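Local coordinates for extracellular sialidase/neuraminidase, putative (Aspergillus fumigatus, PDB 2XZI), which probably hydrolyses the glycosidic bonds of terminal sialic acids as an exo-sialidase, apparently preferring KDN, the deaminated form, at residues F15-S20 with S86-L91; T195-I200 with G257-F262; E354-N359 with K364-A369. All coordinates share one frame; numbering follows the deposited sequence. Where two conformers were deposited one is given.

Contact 1 of 3, residues F15-S20 with S86-L91; sequences FPLFRS and SDWEPL
Both methyls of Leu-17 lie over one face of the Trp-88 indole, one on each ring. CD1 sits over the five-membered ring, 3.7 Å from its centroid and 15° off the normal, a well-formed CH-pi contact, while CD2 comes down on the six-membered ring, 3.9 Å from CH2 of Trp-88. The leucine reaches the indole because its CG stands anti to the backbone N (chi1 -176°), which carries the two methyls across to the 86-91 segment. Phe-15 approaches the same indole at its pyrrole end: CZ of Phe-15 is 3.9 Å from NE1 of Trp-88, and the two ring planes are inclined at 71°. The indole N-H is spent elsewhere, on the carbonyl of Gly-82, and Trp-372 meets the ring edge-to-face. Further along, CD1 of Leu-91 touches the rim of the Phe-18 ring, 3.6 Å from CE2 of Phe-18, near the ring plane and not over it.

Leu-17 and Phe-18 both face Ile-370 of strand 368-375 across a classic beta bulge. The bulge lies where strand 12-18 turns a corner, and from there the two consecutive residues reach separate partners, Trp-88 and Leu-91. Ala-53 of strand 51-58 packs against Leu-17, Phe-18 and Trp-88 alike, so the contact joins 12-18, an outermost strand of its sheet, to the loop between strands 68-74 and 92-93 of the next sheet. No hydrogen bond crosses between 15-20 and 86-91; buried rings and methyls alone hold them together, through shape and dispersion rather than directional bonding.

Contact 2 of 3, residues T195-I200 with G257-F262; sequences TGELVI and GTLEGF. With GOL (glycerol), chain F.
Leu-259 reaches from the tip of a hairpin to Glu-197 and Val-199. CB and CG both pass close to the glycerol, each 3.5 Å from its O2. Beyond CG the branches part. CD1 lies against the bent chain of Glu-197, 3.4 Å from CD and 3.6 Å from CG of that residue, so a methyl rests on the carboxylate end of the acid. CD2 goes to Val-199, stopping 4.2 Å from its CG2.

Glu-197 is bent at chi2 (87°), and its OE1 receives a 2.7 Å hydrogen bond from OG1 of Thr-195 on the syn lone pair. That hydroxyl in turn accepts from O3 of the glycerol, whose O2 takes the backbone N-H of Leu-259 at 172°. The glycerol, probably left from crystallisation, thus bridges segments that share no hydrogen bond of their own.

Thr-258 to Gly-261 form a type I turn, with an ST turn at Thr-258 OG1. It links strands 250-258 and 261-268 and places Leu-259 in the pocket of a bound nitrite, probably also left from crystallisation. Ile-208 of strand 205-210 and Leu-240 of strand 240-244 also touch Leu-259, which packs the hairpin of one propeller sheet against strand 198-202 and its neighbour in the preceding sheet.

Contact 3 of 3, residues E354-N359 with K364-A369; sequences ESDFFN and KNSYRA. With KDM (deamino-alpha-neuraminic acid), chain D.
The two segments run antiparallel as the end of a beta hairpin. Ser-355 and Ala-369 form a hydrogen-bonded pair, Asp-356 and Arg-368 the non-hydrogen-bonded pair beside it, and the N-H of Phe-357 reaches the carbonyl of Tyr-367 at 171°. Past the strands an amide takes over: Asn-359 OD1 accepts the N-H of Tyr-367 in its carbonyl plane at 3.0 Å, and Asn-359 ND2 donates to the O of Asn-365. With chi1 at 52°, this amide folds back over the opposite segment.

Asp-356 carries the ligand side. Its carboxylate stacks on the guanidinium of Arg-368, planes 27° apart; OD2 is 3.1 Å from NE but well out of the guanidinium plane, so the salt bridge rests on charge alone. OD2 also accepts from O5 of deamino-alpha-neuraminic acid (2.7 Å) and from a water that reaches the sugar's O7. OD1 takes the N-H of Phe-358 in an Asx turn, helping to fix the carboxylate.

The sugar is also hydrogen-bonded to Arg-302 N and Arg-303 NE. Glu-354 makes a salt bridge to Arg-39 and a hydrogen bond to Ile-40 N beside the other bound sugar. In the sheet, strands 349-356 and 368-375 are the inner pair, between 334-343 and 12-18.

Overall arrangement
Contacts 1 and 3 both reach the sheet in which strands 12-18 and 368-375 are neighbours, and they meet directly: CB of Ser-20 lies 3.3 Å from the O of Arg-368. Contact 2 is on the other side of the propeller, its centre about 34 Å from that of contact 1 and 37 Å from that of contact 3. Contact 1 is wholly buried and apolar, and contact 2 is partly buried, its few methyl contacts supplemented by glycerol. Both join successive sheets, whereas contact 3 closes a hairpin within one sheet. Contact 3 runs from buried strand pairs to an exposed loop, and it alone combines backbone bonding with a charged pair lining a sugar pocket.

Contact 1 of 3, residues F15-S20 with S86-L91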
loop_
_atom_site.group_PDB
_atom_site.type_symbol
_atom_site.label_atom_id
_atom_site.label_comp_id
_atom_site.label_asym_id
_atom_site.label_seq_id
_atom_site.Cartn_x
_atom_site.Cartn_y
_atom_site.Cartn_z
ATOM N N PHE A 15 12.708 11.751 -2.081
ATOM C CA PHE A 15 12.066 13.023 -2.400
ATOM C C PHE A 15 10.549 12.883 -2.361
ATOM O O PHE A 15 10.029 11.784 -2.536
ATOM C CB PHE A 15 12.556 13.595 -3.754
ATOM C CG PHE A 15 12.475 12.638 -4.915
ATOM C CD1 PHE A 15 11.329 12.560 -5.712
ATOM C CD2 PHE A 15 13.570 11.859 -5.247
ATOM C CE1 PHE A 15 11.281 11.681 -6.807
ATOM C CE2 PHE A 15 13.530 10.972 -6.321
ATOM C CZ PHE A 15 12.375 10.877 -7.103
ATOM N N PRO A 16 9.824 13.992 -2.146
ATOM C CA PRO A 16 8.350 13.901 -2.223
ATOM C C PRO A 16 7.887 13.545 -3.639
ATOM O O PRO A 16 8.398 14.104 -4.633
ATOM C CB PRO A 16 7.875 15.304 -1.829
ATOM C CG PRO A 16 9.088 15.957 -1.191
ATOM C CD PRO A 16 10.282 15.358 -1.826
ATOM N N LEU A 17 6.942 12.603 -3.725
ATOM C CA LEU A 17 6.389 12.228 -5.020
ATOM C C LEU A 17 4.939 12.679 -5.196
ATOM O O LEU A 17 4.486 12.936 -6.326
ATOM C CB LEU A 17 6.528 10.715 -5.259
ATOM C CG LEU A 17 6.076 10.196 -6.622
ATOM C CD1 LEU A 17 6.896 10.873 -7.728
ATOM C CD2 LEU A 17 6.180 8.668 -6.711
ATOM N N PHE A 18 4.195 12.741 -4.099
ATOM C CA PHE A 18 2.834 13.274 -4.136
ATOM C C PHE A 18 2.818 14.468 -3.198
ATOM O O PHE A 18 2.943 14.323 -1.984
ATOM C CB PHE A 18 1.802 12.205 -3.729
ATOM C CG PHE A 18 1.711 11.047 -4.694
ATOM C CD1 PHE A 18 2.557 9.950 -4.575
ATOM C CD2 PHE A 18 0.768 11.044 -5.713
ATOM C CE1 PHE A 18 2.464 8.883 -5.451
ATOM C CE2 PHE A 18 0.660 9.980 -6.614
ATOM C CZ PHE A 18 1.505 8.886 -6.485
ATOM N N ARG A 19 2.733 15.654 -3.803
ATOM C CA ARG A 19 2.927 16.933 -3.134
ATOM C C ARG A 19 1.578 17.554 -2.812
ATOM O O ARG A 19 0.807 17.879 -3.714
ATOM C CB ARG A 19 3.735 17.859 -4.047
ATOM C CG ARG A 19 5.131 17.305 -4.362
ATOM C CD ARG A 19 5.908 18.192 -5.345
ATOM N NE ARG A 19 6.288 19.463 -4.722
ATOM C CZ ARG A 19 7.408 19.681 -4.034
ATOM N NH1 ARG A 19 8.309 18.713 -3.880
ATOM N NH2 ARG A 19 7.624 20.872 -3.484
ATOM N N SER A 20 1.320 17.710 -1.519
ATOM C CA SER A 20 0.040 18.242 -1.023
ATOM C C SER A 20 -0.171 19.716 -1.404
ATOM O O SER A 20 0.775 20.408 -1.814
ATOM C CB SER A 20 -0.059 18.041 0.497
ATOM O OG SER A 20 1.182 18.310 1.132
ATOM N N SER A 86 12.663 14.301 -12.038
ATOM C CA SER A 86 12.417 14.450 -13.471
ATOM C C SER A 86 12.121 13.131 -14.189
ATOM O O SER A 86 11.719 13.142 -15.350
ATOM C CB SER A 86 13.577 15.175 -14.156
ATOM O OG SER A 86 14.754 14.408 -14.059
ATOM N N ASP A 87 12.320 12.010 -13.505
ATOM C CA ASP A 87 12.039 10.694 -14.067
ATOM C C ASP A 87 10.560 10.298 -14.026
ATOM O O ASP A 87 10.175 9.258 -14.584
ATOM C CB ASP A 87 12.874 9.639 -13.336
ATOM C CG ASP A 87 14.341 9.716 -13.681
ATOM O OD1 ASP A 87 14.662 10.010 -14.851
ATOM O OD2 ASP A 87 15.174 9.453 -12.792
ATOM N N TRP A 88 9.749 11.097 -13.336
ATOM C CA TRP A 88 8.348 10.768 -13.085
ATOM C C TRP A 88 7.396 11.613 -13.917
ATOM O O TRP A 88 7.579 12.836 -14.046
ATOM C CB TRP A 88 8.026 10.933 -11.601
ATOM C CG TRP A 88 8.633 9.869 -10.744
ATOM C CD1 TRP A 88 9.853 9.908 -10.115
ATOM C CD2 TRP A 88 8.045 8.614 -10.399
ATOM N NE1 TRP A 88 10.061 8.749 -9.403
ATOM C CE2 TRP A 88 8.963 7.941 -9.555
ATOM C CE3 TRP A 88 6.823 7.997 -10.704
ATOM C CZ2 TRP A 88 8.705 6.690 -9.026
ATOM C CZ3 TRP A 88 6.568 6.745 -10.174
ATOM C CH2 TRP A 88 7.501 6.109 -9.337
ATOM N N GLU A 89 6.377 10.965 -14.459
ATOM C CA GLU A 89 5.295 11.677 -15.151
ATOM C C GLU A 89 4.483 12.567 -14.195
ATOM O O GLU A 89 4.509 12.370 -12.979
ATOM C CB GLU A 89 4.365 10.686 -15.840
ATOM C CG GLU A 89 4.999 9.954 -17.021
ATOM C CD GLU A 89 4.071 8.913 -17.628
ATOM O OE1 GLU A 89 3.033 8.592 -17.000
ATOM O OE2 GLU A 89 4.389 8.399 -18.722
ATOM N N PRO A 90 3.723 13.532 -14.745
ATOM C CA PRO A 90 2.749 14.262 -13.933
ATOM C C PRO A 90 1.604 13.382 -13.436
ATOM O O PRO A 90 1.374 12.281 -13.956
ATOM C CB PRO A 90 2.198 15.329 -14.897
ATOM C CG PRO A 90 3.218 15.454 -15.972
ATOM C CD PRO A 90 3.820 14.080 -16.112
ATOM N N LEU A 91 0.919 13.871 -12.419
ATOM C CA LEU A 91 -0.204 13.171 -11.814
ATOM C C LEU A 91 -1.292 12.837 -12.828
ATOM O O LEU A 91 -1.683 13.685 -13.638
ATOM C CB LEU A 91 -0.789 14.013 -10.678
ATOM C CG LEU A 91 -1.766 13.268 -9.779
ATOM C CD1 LEU A 91 -1.002 12.332 -8.838
ATOM C CD2 LEU A 91 -2.549 14.304 -8.990
#

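Contact 2 of 3, residues T195-I200 with G257-F262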
loop_
_atom_site.group_PDB
_atom_site.type_symbol
_atom_site.label_atom_id
_atom_site.label_comp_id
_atom_site.label_asym_id
_atom_site.label_seq_id
_atom_site.Cartn_x
_atom_site.Cartn_y
_atom_site.Cartn_z
ATOM N N THR A 195 3.948 -20.856 -7.588
ATOM C CA THR A 195 3.049 -21.821 -8.231
ATOM C C THR A 195 2.053 -21.219 -9.248
ATOM O O THR A 195 1.289 -21.951 -9.903
ATOM C CB THR A 195 2.304 -22.619 -7.178
ATOM O OG1 THR A 195 1.850 -21.727 -6.147
ATOM C CG2 THR A 195 3.247 -23.636 -6.543
ATOM N N GLY A 196 2.046 -19.893 -9.371
ATOM C CA GLY A 196 1.337 -19.211 -10.454
ATOM C C GLY A 196 0.090 -18.429 -10.101
ATOM O O GLY A 196 -0.392 -17.637 -10.921
ATOM N N GLU A 197 -0.454 -18.662 -8.909
ATOM C CA GLU A 197 -1.677 -17.960 -8.480
ATOM C C GLU A 197 -1.400 -16.523 -8.037
ATOM O O GLU A 197 -0.280 -16.183 -7.654
ATOM C CB GLU A 197 -2.371 -18.686 -7.327
ATOM C CG GLU A 197 -2.725 -20.159 -7.574
ATOM C CD GLU A 197 -1.593 -21.121 -7.238
ATOM O OE1 GLU A 197 -0.445 -20.680 -6.961
ATOM O OE2 GLU A 197 -1.877 -22.344 -7.239
ATOM N N LEU A 198 -2.441 -15.697 -8.094
ATOM C CA LEU A 198 -2.382 -14.368 -7.472
ATOM C C LEU A 198 -3.032 -14.416 -6.102
ATOM O O LEU A 198 -4.030 -15.109 -5.901
ATOM C CB LEU A 198 -3.096 -13.320 -8.319
ATOM C CG LEU A 198 -2.624 -13.154 -9.769
ATOM C CD1 LEU A 198 -3.345 -11.996 -10.439
ATOM C CD2 LEU A 198 -1.127 -12.916 -9.824
ATOM N N VAL A 199 -2.479 -13.664 -5.154
ATOM C CA VAL A 199 -3.095 -13.534 -3.841
ATOM C C VAL A 199 -3.120 -12.058 -3.481
ATOM O O VAL A 199 -2.071 -11.384 -3.464
ATOM C CB VAL A 199 -2.339 -14.309 -2.729
ATOM C CG1 VAL A 199 -3.124 -14.230 -1.421
ATOM C CG2 VAL A 199 -2.162 -15.758 -3.105
ATOM N N ILE A 200 -4.332 -11.575 -3.212
ATOM C CA ILE A 200 -4.583 -10.187 -2.837
ATOM C C ILE A 200 -5.140 -10.159 -1.413
ATOM O O ILE A 200 -6.162 -10.797 -1.132
ATOM C CB ILE A 200 -5.539 -9.502 -3.855
ATOM C CG1 ILE A 200 -4.949 -9.549 -5.284
ATOM C CG2 ILE A 200 -5.860 -8.068 -3.424
ATOM C CD1 ILE A 200 -5.230 -10.868 -6.089
ATOM N N GLY A 257 0.185 -19.954 6.297
ATOM C CA GLY A 257 -0.684 -20.920 5.664
ATOM C C GLY A 257 -0.311 -21.207 4.236
ATOM O O GLY A 257 0.839 -20.975 3.798
ATOM N N THR A 258 -1.282 -21.763 3.529
ATOM C CA THR A 258 -1.156 -22.078 2.110
ATOM C C THR A 258 -2.524 -21.778 1.491
ATOM O O THR A 258 -3.448 -21.340 2.192
ATOM C CB THR A 258 -0.832 -23.568 1.885
ATOM O OG1 THR A 258 -1.957 -24.346 2.299
ATOM C CG2 THR A 258 0.419 -24.025 2.670
ATOM N N LEU A 259 -2.666 -22.038 0.198
ATOM C CA LEU A 259 -3.978 -21.908 -0.448
ATOM C C LEU A 259 -5.049 -22.865 0.089
ATOM O O LEU A 259 -6.234 -22.690 -0.183
ATOM C CB LEU A 259 -3.854 -22.039 -1.964
ATOM C CG LEU A 259 -3.127 -20.890 -2.667
ATOM C CD1 LEU A 259 -3.055 -21.168 -4.146
ATOM C CD2 LEU A 259 -3.817 -19.552 -2.401
ATOM N N GLU A 260 -4.621 -23.850 0.874
ATOM C CA GLU A 260 -5.558 -24.779 1.500
ATOM C C GLU A 260 -6.060 -24.318 2.863
ATOM O O GLU A 260 -7.005 -24.897 3.405
ATOM C CB GLU A 260 -4.931 -26.168 1.633
ATOM C CG GLU A 260 -4.686 -26.866 0.299
ATOM C CD GLU A 260 -3.869 -28.155 0.430
ATOM O OE1 GLU A 260 -3.415 -28.488 1.550
ATOM O OE2 GLU A 260 -3.663 -28.826 -0.601
ATOM N N GLY A 261 -5.420 -23.298 3.436
ATOM C CA GLY A 261 -5.835 -22.776 4.729
ATOM C C GLY A 261 -4.728 -22.158 5.561
ATOM O O GLY A 261 -3.537 -22.410 5.327
ATOM N N PHE A 262 -5.133 -21.356 6.545
ATOM C CA PHE A 262 -4.207 -20.698 7.448
ATOM C C PHE A 262 -4.383 -21.144 8.875
ATOM O O PHE A 262 -5.476 -21.536 9.287
ATOM C CB PHE A 262 -4.393 -19.179 7.411
ATOM C CG PHE A 262 -3.694 -18.511 6.267
ATOM C CD1 PHE A 262 -4.101 -18.721 4.956
ATOM C CD2 PHE A 262 -2.628 -17.652 6.511
ATOM C CE1 PHE A 262 -3.444 -18.079 3.907
ATOM C CE2 PHE A 262 -1.978 -17.018 5.469
ATOM C CZ PHE A 262 -2.384 -17.219 4.184
HETATM C C1 GOL F . 1.774 -23.038 -0.868
HETATM O O1 GOL F . 1.633 -21.833 -0.145
HETATM C C2 GOL F . 0.744 -23.113 -1.994
HETATM O O2 GOL F . -0.564 -22.977 -1.493
HETATM C C3 GOL F . 1.014 -22.061 -3.060
HETATM O O3 GOL F . 2.308 -22.245 -3.597
#

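Contact 3 of 3, residues E354-N359 with K364-A369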
loop_
_atom_site.group_PDB
_atom_site.type_symbol
_atom_site.label_atom_id
_atom_site.label_comp_id
_atom_site.label_asym_id
_atom_site.label_seq_id
_atom_site.Cartn_x
_atom_site.Cartn_y
_atom_site.Cartn_z
ATOM N N GLU A 354 3.970 7.681 3.687
ATOM C CA GLU A 354 3.210 8.852 4.093
ATOM C C GLU A 354 4.009 9.811 4.965
ATOM O O GLU A 354 4.909 9.400 5.709
ATOM C CB GLU A 354 1.965 8.431 4.876
ATOM C CG GLU A 354 0.942 7.697 4.045
ATOM C CD GLU A 354 -0.370 7.473 4.821
ATOM O OE1 GLU A 354 -0.321 7.300 6.056
ATOM O OE2 GLU A 354 -1.447 7.454 4.198
ATOM N N SER A 355 3.647 11.086 4.852
ATOM C CA SER A 355 4.202 12.155 5.674
ATOM C C SER A 355 3.085 13.132 6.047
ATOM O O SER A 355 2.136 13.270 5.312
ATOM C CB SER A 355 5.290 12.873 4.885
ATOM O OG SER A 355 6.068 13.698 5.722
ATOM N N ASP A 356 3.241 13.830 7.167
ATOM C CA ASP A 356 2.171 14.663 7.721
ATOM C C ASP A 356 2.760 15.959 8.202
ATOM O O ASP A 356 3.633 15.967 9.065
ATOM C CB ASP A 356 1.524 13.905 8.892
ATOM C CG ASP A 356 0.267 14.585 9.454
ATOM O OD1 ASP A 356 -0.025 15.763 9.165
ATOM O OD2 ASP A 356 -0.435 13.916 10.226
ATOM N N PHE A 357 2.298 17.059 7.617
ATOM C CA PHE A 357 2.792 18.368 8.031
ATOM C C PHE A 357 2.347 18.728 9.446
ATOM O O PHE A 357 3.043 19.486 10.130
ATOM C CB PHE A 357 2.364 19.436 7.045
ATOM C CG PHE A 357 3.202 19.489 5.799
ATOM C CD1 PHE A 357 2.895 18.695 4.696
ATOM C CD2 PHE A 357 4.318 20.329 5.726
ATOM C CE1 PHE A 357 3.672 18.737 3.536
ATOM C CE2 PHE A 357 5.103 20.374 4.574
ATOM C CZ PHE A 357 4.777 19.576 3.470
ATOM N N PHE A 358 1.211 18.178 9.868
ATOM C CA PHE A 358 0.723 18.307 11.246
ATOM C C PHE A 358 0.408 19.771 11.617
ATOM O O PHE A 358 0.413 20.149 12.787
ATOM C CB PHE A 358 1.720 17.673 12.224
ATOM C CG PHE A 358 1.081 17.105 13.453
ATOM C CD1 PHE A 358 0.255 15.988 13.368
ATOM C CD2 PHE A 358 1.319 17.665 14.704
ATOM C CE1 PHE A 358 -0.337 15.444 14.508
ATOM C CE2 PHE A 358 0.731 17.129 15.850
ATOM C CZ PHE A 358 -0.095 16.014 15.750
ATOM N N ASN A 359 0.096 20.571 10.600
ATOM C CA ASN A 359 -0.221 21.996 10.785
ATOM C C ASN A 359 -1.540 22.212 11.512
ATOM O O ASN A 359 -1.764 23.284 12.076
ATOM C CB ASN A 359 -0.261 22.713 9.442
ATOM C CG ASN A 359 -1.166 22.020 8.459
ATOM O OD1 ASN A 359 -0.862 20.913 8.011
ATOM N ND2 ASN A 359 -2.296 22.637 8.148
ATOM N N LYS A 364 -8.466 17.771 10.545
ATOM C CA LYS A 364 -8.763 17.489 9.132
ATOM C C LYS A 364 -7.961 18.331 8.155
ATOM O O LYS A 364 -7.841 17.978 6.978
ATOM C CB LYS A 364 -10.260 17.670 8.845
ATOM C CG LYS A 364 -10.739 19.119 8.869
ATOM C CD LYS A 364 -12.256 19.211 8.872
ATOM C CE LYS A 364 -12.718 20.654 9.010
ATOM N NZ LYS A 364 -14.207 20.746 9.159
ATOM N N ASN A 365 -7.405 19.441 8.630
ATOM C CA ASN A 365 -6.670 20.327 7.744
ATOM C C ASN A 365 -5.154 20.107 7.698
ATOM O O ASN A 365 -4.451 20.852 7.017
ATOM C CB ASN A 365 -6.990 21.801 8.045
ATOM C CG ASN A 365 -6.529 22.732 6.927
ATOM O OD1 ASN A 365 -6.740 22.460 5.739
ATOM N ND2 ASN A 365 -5.896 23.841 7.304
ATOM N N SER A 366 -4.664 19.083 8.397
ATOM C CA SER A 366 -3.253 18.738 8.318
ATOM C C SER A 366 -2.910 18.131 6.952
ATOM O O SER A 366 -3.446 17.084 6.557
ATOM C CB SER A 366 -2.841 17.818 9.460
ATOM O OG SER A 366 -2.760 18.554 10.677
ATOM N N TYR A 367 -2.047 18.818 6.216
ATOM C CA TYR A 367 -1.658 18.398 4.874
ATOM C C TYR A 367 -0.851 17.105 4.907
ATOM O O TYR A 367 0.080 16.956 5.693
ATOM C CB TYR A 367 -0.869 19.511 4.184
ATOM C CG TYR A 367 -1.717 20.745 3.921
ATOM C CD1 TYR A 367 -2.580 20.807 2.823
ATOM C CD2 TYR A 367 -1.667 21.844 4.791
ATOM C CE1 TYR A 367 -3.369 21.933 2.587
ATOM C CE2 TYR A 367 -2.454 22.975 4.559
ATOM C CZ TYR A 367 -3.305 23.001 3.465
ATOM O OH TYR A 367 -4.089 24.122 3.234
ATOM N N ARG A 368 -1.233 16.174 4.037
ATOM C CA ARG A 368 -0.528 14.899 3.964
ATOM C C ARG A 368 0.121 14.728 2.606
ATOM O O ARG A 368 -0.511 14.964 1.572
ATOM C CB ARG A 368 -1.482 13.732 4.210
ATOM C CG ARG A 368 -2.361 13.886 5.419
ATOM C CD ARG A 368 -1.557 13.980 6.717
ATOM N NE ARG A 368 -2.431 13.905 7.884
ATOM C CZ ARG A 368 -2.867 12.761 8.412
ATOM N NH1 ARG A 368 -2.494 11.586 7.889
ATOM N NH2 ARG A 368 -3.679 12.786 9.465
ATOM N N ALA A 369 1.391 14.319 2.615
ATOM C CA ALA A 369 2.167 14.105 1.393
ATOM C C ALA A 369 2.721 12.682 1.364
ATOM O O ALA A 369 2.682 11.985 2.371
ATOM C CB ALA A 369 3.291 15.129 1.267
HETATM C C2 KDM D . 0.409 10.989 15.118
HETATM C C1 KDM D . 0.677 9.465 15.119
HETATM C C3 KDM D . 1.537 11.756 14.390
HETATM C C4 KDM D . 1.493 11.509 12.868
HETATM C C5 KDM D . 0.081 11.736 12.302
HETATM C C6 KDM D . -0.965 10.919 13.093
HETATM C C7 KDM D . -2.463 11.029 12.734
HETATM C C8 KDM D . -3.303 10.088 13.640
HETATM C C9 KDM D . -4.830 10.172 13.417
HETATM O O5 KDM D . 0.038 11.364 10.914
HETATM O O1A KDM D . -0.309 8.709 14.943
HETATM O O1B KDM D . 1.859 9.087 15.296
HETATM O O4 KDM D . 2.431 12.387 12.235
HETATM O O6 KDM D . -0.864 11.299 14.502
HETATM O O7 KDM D . -2.910 12.384 12.895
HETATM O O8 KDM D . -2.869 8.731 13.474
HETATM O O9 KDM D . -5.152 10.486 12.056
HETATM O O2 KDM D . 0.341 11.460 16.472
HETATM O O HOH W 1 -2.631 14.671 11.239
#